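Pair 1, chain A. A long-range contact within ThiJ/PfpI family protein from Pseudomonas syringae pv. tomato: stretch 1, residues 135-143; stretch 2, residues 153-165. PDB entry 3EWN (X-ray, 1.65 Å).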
# COMPACT_ATOMS: atom_id res chain seq x y z
N LEU A 135 12.57 -18.29 -13.68
CA LEU A 135 11.17 -18.23 -14.10
C LEU A 135 10.86 -17.26 -15.23
O LEU A 135 9.70 -17.11 -15.61
CB LEU A 135 10.30 -17.87 -12.89
CG LEU A 135 9.78 -18.98 -11.98
CD1 LEU A 135 10.68 -20.19 -12.01
CD2 LEU A 135 9.64 -18.43 -10.57
N LEU A 136 11.87 -16.60 -15.78
CA LEU A 136 11.63 -15.65 -16.87
C LEU A 136 12.42 -15.97 -18.13
O LEU A 136 12.81 -15.06 -18.87
CB LEU A 136 11.97 -14.23 -16.41
CG LEU A 136 11.24 -13.68 -15.18
CD1 LEU A 136 11.82 -12.31 -14.83
CD2 LEU A 136 9.74 -13.57 -15.45
N LYS A 137 12.64 -17.25 -18.40
CA LYS A 137 13.39 -17.67 -19.58
C LYS A 137 12.58 -17.43 -20.84
O LYS A 137 11.65 -18.17 -21.14
CB LYS A 137 13.77 -19.15 -19.47
CG LYS A 137 14.68 -19.48 -18.29
CD LYS A 137 15.08 -20.95 -18.30
CE LYS A 137 15.85 -21.31 -17.04
NZ LYS A 137 17.01 -20.40 -16.84
N GLY A 138 12.94 -16.37 -21.57
CA GLY A 138 12.24 -16.04 -22.80
C GLY A 138 10.95 -15.26 -22.58
O GLY A 138 10.19 -15.05 -23.51
N TYR A 139 10.72 -14.82 -21.34
CA TYR A 139 9.51 -14.07 -21.01
C TYR A 139 9.71 -12.57 -20.94
O TYR A 139 10.71 -12.09 -20.42
CB TYR A 139 8.97 -14.53 -19.65
CG TYR A 139 8.35 -15.90 -19.66
CD1 TYR A 139 7.00 -16.07 -19.94
CD2 TYR A 139 9.13 -17.03 -19.42
CE1 TYR A 139 6.43 -17.34 -19.98
CE2 TYR A 139 8.58 -18.30 -19.46
CZ TYR A 139 7.24 -18.45 -19.75
OH TYR A 139 6.70 -19.71 -19.79
N LYS A 140 8.74 -11.82 -21.47
CA LYS A 140 8.80 -10.37 -21.40
C LYS A 140 8.45 -10.06 -19.95
O LYS A 140 7.61 -10.74 -19.34
CB LYS A 140 7.75 -9.73 -22.32
CG LYS A 140 8.11 -9.76 -23.79
CD LYS A 140 6.94 -9.31 -24.65
CE LYS A 140 6.49 -7.90 -24.30
NZ LYS A 140 5.29 -7.51 -25.11
N ALA A 141 9.08 -9.05 -19.38
CA ALA A 141 8.81 -8.68 -18.00
C ALA A 141 9.32 -7.28 -17.72
O ALA A 141 10.25 -6.81 -18.38
CB ALA A 141 9.46 -9.68 -17.06
N THR A 142 8.71 -6.62 -16.75
CA THR A 142 9.12 -5.28 -16.38
C THR A 142 9.66 -5.32 -14.95
O THR A 142 9.77 -6.38 -14.35
CB THR A 142 7.94 -4.28 -16.48
OG1 THR A 142 8.41 -2.96 -16.20
CG2 THR A 142 6.84 -4.63 -15.50
N SER A 143 10.02 -4.16 -14.42
CA SER A 143 10.56 -4.08 -13.07
C SER A 143 10.66 -2.60 -12.72
O SER A 143 10.14 -1.76 -13.45
CB SER A 143 11.96 -4.71 -13.04
OG SER A 143 12.42 -4.92 -11.72
N GLY A 153 19.72 -10.55 -18.22
CA GLY A 153 20.71 -11.51 -17.78
C GLY A 153 20.11 -12.83 -17.32
O GLY A 153 20.80 -13.84 -17.27
N PHE A 154 18.82 -12.81 -16.99
CA PHE A 154 18.13 -14.01 -16.54
C PHE A 154 17.37 -14.65 -17.69
O PHE A 154 16.61 -15.59 -17.49
CB PHE A 154 17.14 -13.67 -15.42
CG PHE A 154 17.78 -13.09 -14.19
CD1 PHE A 154 18.72 -13.82 -13.46
CD2 PHE A 154 17.43 -11.82 -13.74
CE1 PHE A 154 19.30 -13.29 -12.31
CE2 PHE A 154 18.00 -11.28 -12.59
CZ PHE A 154 18.93 -12.02 -11.87
N GLY A 155 17.57 -14.12 -18.89
CA GLY A 155 16.90 -14.68 -20.06
C GLY A 155 15.57 -14.03 -20.37
O GLY A 155 14.85 -14.48 -21.27
N ALA A 156 15.23 -12.97 -19.64
CA ALA A 156 13.97 -12.27 -19.87
C ALA A 156 14.14 -11.19 -20.92
O ALA A 156 15.26 -10.89 -21.34
CB ALA A 156 13.48 -11.65 -18.56
N ILE A 157 13.02 -10.64 -21.37
CA ILE A 157 13.03 -9.58 -22.36
C ILE A 157 12.52 -8.34 -21.64
O ILE A 157 11.32 -8.19 -21.43
CB ILE A 157 12.11 -9.90 -23.56
CG1 ILE A 157 12.59 -11.17 -24.25
CG2 ILE A 157 12.10 -8.75 -24.54
CD1 ILE A 157 11.65 -11.67 -25.34
N PRO A 158 13.44 -7.46 -21.22
CA PRO A 158 13.02 -6.24 -20.52
C PRO A 158 12.02 -5.46 -21.36
O PRO A 158 12.30 -5.14 -22.52
CB PRO A 158 14.34 -5.49 -20.33
CG PRO A 158 15.33 -6.60 -20.19
CD PRO A 158 14.91 -7.54 -21.30
N THR A 159 10.86 -5.16 -20.78
CA THR A 159 9.80 -4.44 -21.48
C THR A 159 9.37 -3.22 -20.67
O THR A 159 9.00 -3.34 -19.50
CB THR A 159 8.58 -5.35 -21.68
OG1 THR A 159 9.00 -6.60 -22.25
CG2 THR A 159 7.56 -4.70 -22.60
N GLU A 160 9.41 -2.04 -21.28
CA GLU A 160 9.02 -0.83 -20.56
C GLU A 160 7.53 -0.55 -20.63
O GLU A 160 7.05 0.13 -21.53
CB GLU A 160 9.79 0.40 -21.07
CG GLU A 160 9.83 1.54 -20.04
CD GLU A 160 10.44 2.83 -20.57
OE1 GLU A 160 11.29 2.77 -21.48
OE2 GLU A 160 10.07 3.90 -20.06
N ALA A 161 6.80 -1.09 -19.65
CA ALA A 161 5.37 -0.91 -19.52
C ALA A 161 5.09 -1.03 -18.02
O ALA A 161 5.85 -1.69 -17.31
CB ALA A 161 4.61 -1.99 -20.29
N ARG A 162 4.02 -0.41 -17.55
CA ARG A 162 3.69 -0.45 -16.13
C ARG A 162 3.28 -1.86 -15.69
O ARG A 162 3.57 -2.29 -14.57
CB ARG A 162 2.58 0.54 -15.82
CG ARG A 162 2.41 0.84 -14.34
CD ARG A 162 1.51 2.04 -14.15
NE ARG A 162 1.28 2.39 -12.75
CZ ARG A 162 2.20 2.91 -11.94
NH1 ARG A 162 3.44 3.14 -12.38
NH2 ARG A 162 1.88 3.24 -10.70
N VAL A 163 2.59 -2.56 -16.59
CA VAL A 163 2.15 -3.92 -16.33
C VAL A 163 2.42 -4.72 -17.60
O VAL A 163 2.00 -4.33 -18.68
CB VAL A 163 0.65 -4.00 -16.01
CG1 VAL A 163 0.23 -5.45 -15.81
CG2 VAL A 163 0.34 -3.19 -14.75
N VAL A 164 3.13 -5.83 -17.46
CA VAL A 164 3.47 -6.66 -18.61
C VAL A 164 2.99 -8.09 -18.44
O VAL A 164 3.24 -8.72 -17.40
CB VAL A 164 5.00 -6.70 -18.84
CG1 VAL A 164 5.34 -7.64 -20.00
CG2 VAL A 164 5.52 -5.30 -19.12
N ARG A 165 2.29 -8.61 -19.44
CA ARG A 165 1.84 -9.99 -19.39
C ARG A 165 2.38 -10.77 -20.58
O ARG A 165 2.30 -10.32 -21.71
CB ARG A 165 0.31 -10.10 -19.38
CG ARG A 165 -0.12 -11.57 -19.36
CD ARG A 165 -1.62 -11.78 -19.28
NE ARG A 165 -1.91 -13.21 -19.23
CZ ARG A 165 -3.12 -13.74 -19.15
NH1 ARG A 165 -4.19 -12.95 -19.10
NH2 ARG A 165 -3.28 -15.05 -19.11
O HOH W 1 14.80 -16.48 -15.52
O HOH W 2 5.88 -10.42 -17.13

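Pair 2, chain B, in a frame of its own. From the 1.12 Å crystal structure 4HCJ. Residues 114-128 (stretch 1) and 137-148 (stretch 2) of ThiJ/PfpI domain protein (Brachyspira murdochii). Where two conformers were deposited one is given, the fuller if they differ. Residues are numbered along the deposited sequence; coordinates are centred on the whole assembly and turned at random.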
# COMPACT_ATOMS: atom_id res chain seq x y z
N MSE B 114 -8.08 -0.14 -1.32
CA MSE B 114 -8.43 1.26 -1.13
C MSE B 114 -9.73 1.63 -1.86
O MSE B 114 -10.60 2.33 -1.29
CB MSE B 114 -7.26 2.13 -1.59
CG MSE B 114 -6.02 1.93 -0.70
SE MSE B 114 -4.34 2.49 -1.52
CE MSE B 114 -4.69 4.39 -1.80
N ALA B 115 -9.89 1.14 -3.08
CA ALA B 115 -11.11 1.40 -3.83
C ALA B 115 -12.31 0.83 -3.10
O ALA B 115 -13.35 1.49 -2.94
CB ALA B 115 -11.00 0.81 -5.22
N ASN B 116 -12.18 -0.42 -2.65
CA ASN B 116 -13.28 -1.10 -1.96
C ASN B 116 -13.60 -0.48 -0.60
O ASN B 116 -14.73 -0.59 -0.13
CB ASN B 116 -12.98 -2.58 -1.82
CG ASN B 116 -13.08 -3.34 -3.13
OD1 ASN B 116 -13.50 -2.79 -4.15
ND2 ASN B 116 -12.69 -4.60 -3.11
N ALA B 117 -12.62 0.17 0.02
CA ALA B 117 -12.82 0.90 1.27
C ALA B 117 -13.54 2.24 1.06
O ALA B 117 -13.84 2.94 2.03
CB ALA B 117 -11.48 1.17 1.94
N LYS B 118 -13.81 2.60 -0.20
CA LYS B 118 -14.51 3.84 -0.56
C LYS B 118 -13.70 5.08 -0.23
O LYS B 118 -14.27 6.14 0.05
CB LYS B 118 -15.89 3.92 0.07
CG LYS B 118 -16.76 2.77 -0.32
CD LYS B 118 -16.92 2.79 -1.81
CE LYS B 118 -16.63 1.45 -2.38
NZ LYS B 118 -17.93 0.81 -2.76
N ILE B 119 -12.38 4.97 -0.26
CA ILE B 119 -11.55 6.15 -0.06
C ILE B 119 -11.03 6.74 -1.36
O ILE B 119 -10.32 7.74 -1.34
CB ILE B 119 -10.37 5.90 0.93
CG1 ILE B 119 -9.33 4.92 0.37
CG2 ILE B 119 -10.90 5.47 2.31
CD1 ILE B 119 -7.95 5.12 1.01
N LEU B 120 -11.39 6.15 -2.49
CA LEU B 120 -10.94 6.64 -3.79
C LEU B 120 -12.07 7.27 -4.61
O LEU B 120 -11.88 7.57 -5.79
CB LEU B 120 -10.25 5.55 -4.61
CG LEU B 120 -9.08 4.84 -3.92
CD1 LEU B 120 -8.45 3.82 -4.86
CD2 LEU B 120 -8.04 5.83 -3.44
N GLU B 121 -13.24 7.48 -4.01
CA GLU B 121 -14.33 8.08 -4.76
C GLU B 121 -13.97 9.49 -5.20
O GLU B 121 -13.61 10.34 -4.38
CB GLU B 121 -15.61 8.09 -3.93
CG GLU B 121 -16.09 6.72 -3.52
CD GLU B 121 -17.56 6.70 -3.19
OE1 GLU B 121 -17.98 7.35 -2.20
OE2 GLU B 121 -18.33 6.04 -3.92
N GLU B 122 -14.05 9.74 -6.51
CA GLU B 122 -13.72 11.04 -7.10
C GLU B 122 -12.24 11.41 -6.96
O GLU B 122 -11.90 12.58 -7.10
CB GLU B 122 -14.64 12.16 -6.57
CG GLU B 122 -16.08 11.73 -6.40
CD GLU B 122 -16.71 11.22 -7.67
OE1 GLU B 122 -16.44 11.80 -8.74
OE2 GLU B 122 -17.48 10.22 -7.61
N ILE B 123 -11.38 10.42 -6.72
CA ILE B 123 -9.95 10.64 -6.58
C ILE B 123 -9.22 10.13 -7.82
O ILE B 123 -9.54 9.07 -8.36
CB ILE B 123 -9.39 9.90 -5.33
CG1 ILE B 123 -10.15 10.30 -4.05
CG2 ILE B 123 -7.88 10.12 -5.17
CD1 ILE B 123 -10.07 11.79 -3.72
N ASN B 124 -8.22 10.89 -8.27
CA ASN B 124 -7.36 10.47 -9.38
C ASN B 124 -6.36 9.43 -8.91
O ASN B 124 -5.63 9.66 -7.92
CB ASN B 124 -6.59 11.65 -9.96
CG ASN B 124 -7.50 12.69 -10.59
OD1 ASN B 124 -8.67 12.45 -10.87
ND2 ASN B 124 -6.94 13.85 -10.84
N VAL B 125 -6.30 8.31 -9.62
CA VAL B 125 -5.46 7.18 -9.24
C VAL B 125 -4.93 6.49 -10.48
O VAL B 125 -5.37 6.77 -11.61
CB VAL B 125 -6.24 6.14 -8.40
CG1 VAL B 125 -6.87 6.77 -7.17
CG2 VAL B 125 -7.26 5.40 -9.24
N THR B 126 -4.02 5.56 -10.26
CA THR B 126 -3.74 4.55 -11.25
C THR B 126 -3.81 3.18 -10.57
O THR B 126 -4.00 3.10 -9.36
CB THR B 126 -2.42 4.82 -11.99
OG1 THR B 126 -2.31 3.89 -13.07
CG2 THR B 126 -1.22 4.72 -11.04
N CYS B 127 -3.69 2.12 -11.36
CA CYS B 127 -3.90 0.77 -10.83
C CYS B 127 -3.43 -0.22 -11.85
O CYS B 127 -3.06 0.14 -12.96
CB CYS B 127 -5.39 0.53 -10.50
SG CYS B 127 -6.49 0.59 -11.93
N LEU B 128 -3.42 -1.48 -11.46
CA LEU B 128 -3.08 -2.55 -12.36
C LEU B 128 -4.14 -2.57 -13.46
O LEU B 128 -5.35 -2.52 -13.19
CB LEU B 128 -3.04 -3.87 -11.58
CG LEU B 128 -2.37 -5.06 -12.26
CD1 LEU B 128 -0.86 -4.82 -12.41
CD2 LEU B 128 -2.67 -6.30 -11.45
N HIS B 137 -15.33 0.90 -10.25
CA HIS B 137 -16.52 0.65 -9.46
C HIS B 137 -16.52 1.48 -8.17
O HIS B 137 -17.58 1.90 -7.69
CB HIS B 137 -16.65 -0.84 -9.15
CG HIS B 137 -17.84 -1.19 -8.32
ND1 HIS B 137 -19.12 -1.24 -8.84
CD2 HIS B 137 -17.95 -1.46 -7.00
CE1 HIS B 137 -19.96 -1.57 -7.86
NE2 HIS B 137 -19.27 -1.70 -6.74
N GLY B 138 -15.33 1.72 -7.63
CA GLY B 138 -15.15 2.59 -6.48
C GLY B 138 -15.13 4.08 -6.78
O GLY B 138 -14.73 4.87 -5.92
N ASN B 139 -15.56 4.46 -7.98
CA ASN B 139 -15.73 5.87 -8.38
C ASN B 139 -14.43 6.64 -8.53
O ASN B 139 -14.45 7.87 -8.59
CB ASN B 139 -16.75 6.61 -7.49
CG ASN B 139 -18.16 6.18 -7.80
OD1 ASN B 139 -18.52 6.02 -8.96
ND2 ASN B 139 -18.97 5.99 -6.78
N ALA B 140 -13.31 5.93 -8.64
CA ALA B 140 -12.04 6.59 -8.88
C ALA B 140 -11.89 6.97 -10.35
O ALA B 140 -12.54 6.40 -11.23
CB ALA B 140 -10.90 5.68 -8.45
N ASN B 141 -10.99 7.92 -10.62
CA ASN B 141 -10.63 8.29 -11.99
C ASN B 141 -9.29 7.68 -12.32
O ASN B 141 -8.30 7.96 -11.65
CB ASN B 141 -10.54 9.81 -12.15
CG ASN B 141 -11.71 10.53 -11.54
OD1 ASN B 141 -12.87 10.23 -11.87
ND2 ASN B 141 -11.44 11.47 -10.64
N ILE B 142 -9.24 6.86 -13.36
CA ILE B 142 -8.00 6.19 -13.72
C ILE B 142 -7.18 7.06 -14.67
O ILE B 142 -7.61 7.36 -15.80
CB ILE B 142 -8.26 4.80 -14.33
CG1 ILE B 142 -8.98 3.90 -13.31
CG2 ILE B 142 -6.93 4.16 -14.73
CD1 ILE B 142 -9.30 2.54 -13.80
N MSE B 143 -5.99 7.45 -14.24
CA MSE B 143 -5.12 8.29 -15.05
C MSE B 143 -4.12 7.45 -15.82
O MSE B 143 -3.68 6.41 -15.35
CB MSE B 143 -4.39 9.29 -14.15
CG MSE B 143 -5.25 9.90 -13.05
SE MSE B 143 -6.83 10.83 -13.66
CE MSE B 143 -5.92 12.38 -14.46
N SER B 144 -3.74 7.93 -17.01
CA SER B 144 -2.75 7.26 -17.86
C SER B 144 -1.35 7.53 -17.34
O SER B 144 -0.54 8.17 -18.01
CB SER B 144 -2.85 7.76 -19.30
OG SER B 144 -4.12 7.48 -19.87
N GLU B 145 -1.05 7.03 -16.15
CA GLU B 145 0.25 7.28 -15.53
C GLU B 145 0.67 6.05 -14.75
O GLU B 145 -0.16 5.25 -14.30
CB GLU B 145 0.16 8.46 -14.54
CG GLU B 145 -0.35 9.77 -15.11
CD GLU B 145 0.55 10.41 -16.16
OE1 GLU B 145 1.71 10.00 -16.37
OE2 GLU B 145 0.08 11.38 -16.78
N ASN B 146 1.98 5.94 -14.53
CA ASN B 146 2.53 4.87 -13.71
C ASN B 146 2.34 5.08 -12.22
O ASN B 146 2.21 4.11 -11.47
CB ASN B 146 4.02 4.70 -14.02
CG ASN B 146 4.25 4.14 -15.42
OD1 ASN B 146 3.73 3.08 -15.75
ND2 ASN B 146 4.93 4.89 -16.26
N VAL B 147 2.38 6.35 -11.79
CA VAL B 147 2.23 6.73 -10.39
C VAL B 147 1.39 8.00 -10.35
O VAL B 147 1.55 8.89 -11.21
CB VAL B 147 3.61 7.05 -9.73
CG1 VAL B 147 3.44 7.42 -8.26
CG2 VAL B 147 4.56 5.87 -9.86
N VAL B 148 0.50 8.10 -9.37
CA VAL B 148 -0.34 9.28 -9.20
C VAL B 148 -0.35 9.69 -7.74
O VAL B 148 -0.70 8.90 -6.86
CB VAL B 148 -1.81 9.07 -9.66
CG1 VAL B 148 -2.65 10.31 -9.43
CG2 VAL B 148 -1.87 8.61 -11.11
O HOH W 3 -13.27 4.22 -3.56
O HOH W 4 -19.54 1.83 -5.65
O HOH W 5 -17.85 3.39 -4.71
O HOH W 6 -17.95 8.85 -9.89
O HOH W 7 -3.54 8.32 -6.43

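Superposing N, CA and C of 14 central residues brings pair 2 onto pair 1 with an RMSD of 0.4 Å. In each pair a type II turn, L136(A) to Y139(A) or L120(B) to I123(B), leads into a short parallel bridge: K140(A) with I157(A) and A141(A) with P158(A) match N124(B) with N141(B) and V125(B) with I142(B).

The backbone hydrogen bonds coincide position by position. The turn offers an amide to the second stretch, G138(A) N to G155(A) O at 2.7 Å and E122(B) N to N139(B) O at 2.8 Å. The ladder then alternates in direction. I157(A) N donates to Y139(A) O (2.9 Å), A141(A) N to I157(A) O (3.2 Å) and T159(A) N to A141(A) O (3.0 Å); in pair 2, N141(B) N donates to I123(B) O (2.9 Å), V125(B) N to N141(B) O (2.9 Å) and M143(B) N to V125(B) O (2.8 Å). Because these bonds use main-chain atoms, they tolerate different side chains.

One conserved packing contact is leucine on alanine, with CA offsets of 0.2 Å at both positions: L136(A) CB lies 3.7 Å from A156(A) CB, and L120(B) CB 3.9 Å from A140(B) CB. Beside it, A141(A) matches V125(B), whose CG2 reaches A140(B) CB at 3.7 Å, a contact the shorter A141(A) side chain does not make. The matched valines also pack alike, with V164(A) CG2 3.7 Å from T142(A) CB and V148(B) CG2 3.9 Å from T126(B) CB.

The face carrying K140(A) and I157(A) differs more in chemistry. There K140(A) CG packs 4.0 Å from I157(A) CB, whereas the matching asparagines pair through N141(B) ND2 to N124(B) OD1 at 2.9 Å. Two residues on from I157(A), T159(A) OG1 donates a hydrogen bond to I157(A) O (2.9 Å) and approaches K140(A) CB at 3.4 Å; its counterpart, selenomethionine M143(B), instead places SE 3.7 Å from N124(B) CG.

In the turn G138(A), and across from it G155(A), have positive phi (82° and 91°), and their backbone angles call for glycine. The matches E122(B), in its turn, and N139(B), across from it, have smaller positive phi (66° and 69°) and carry side chains: N139(B) ND2 donates to E121(B) OE2 at 2.9 Å, and water 6 donates to both E122(B) OE2 (2.7 Å) and N139(B) OD1 (3.0 Å).

Water also joins the stretches near the leucine: water 1 links L136(A) N (2.9 Å) to F154(A) O (2.8 Å), and water 3 links L120(B) N (2.9 Å) to G138(B) O (2.9 Å).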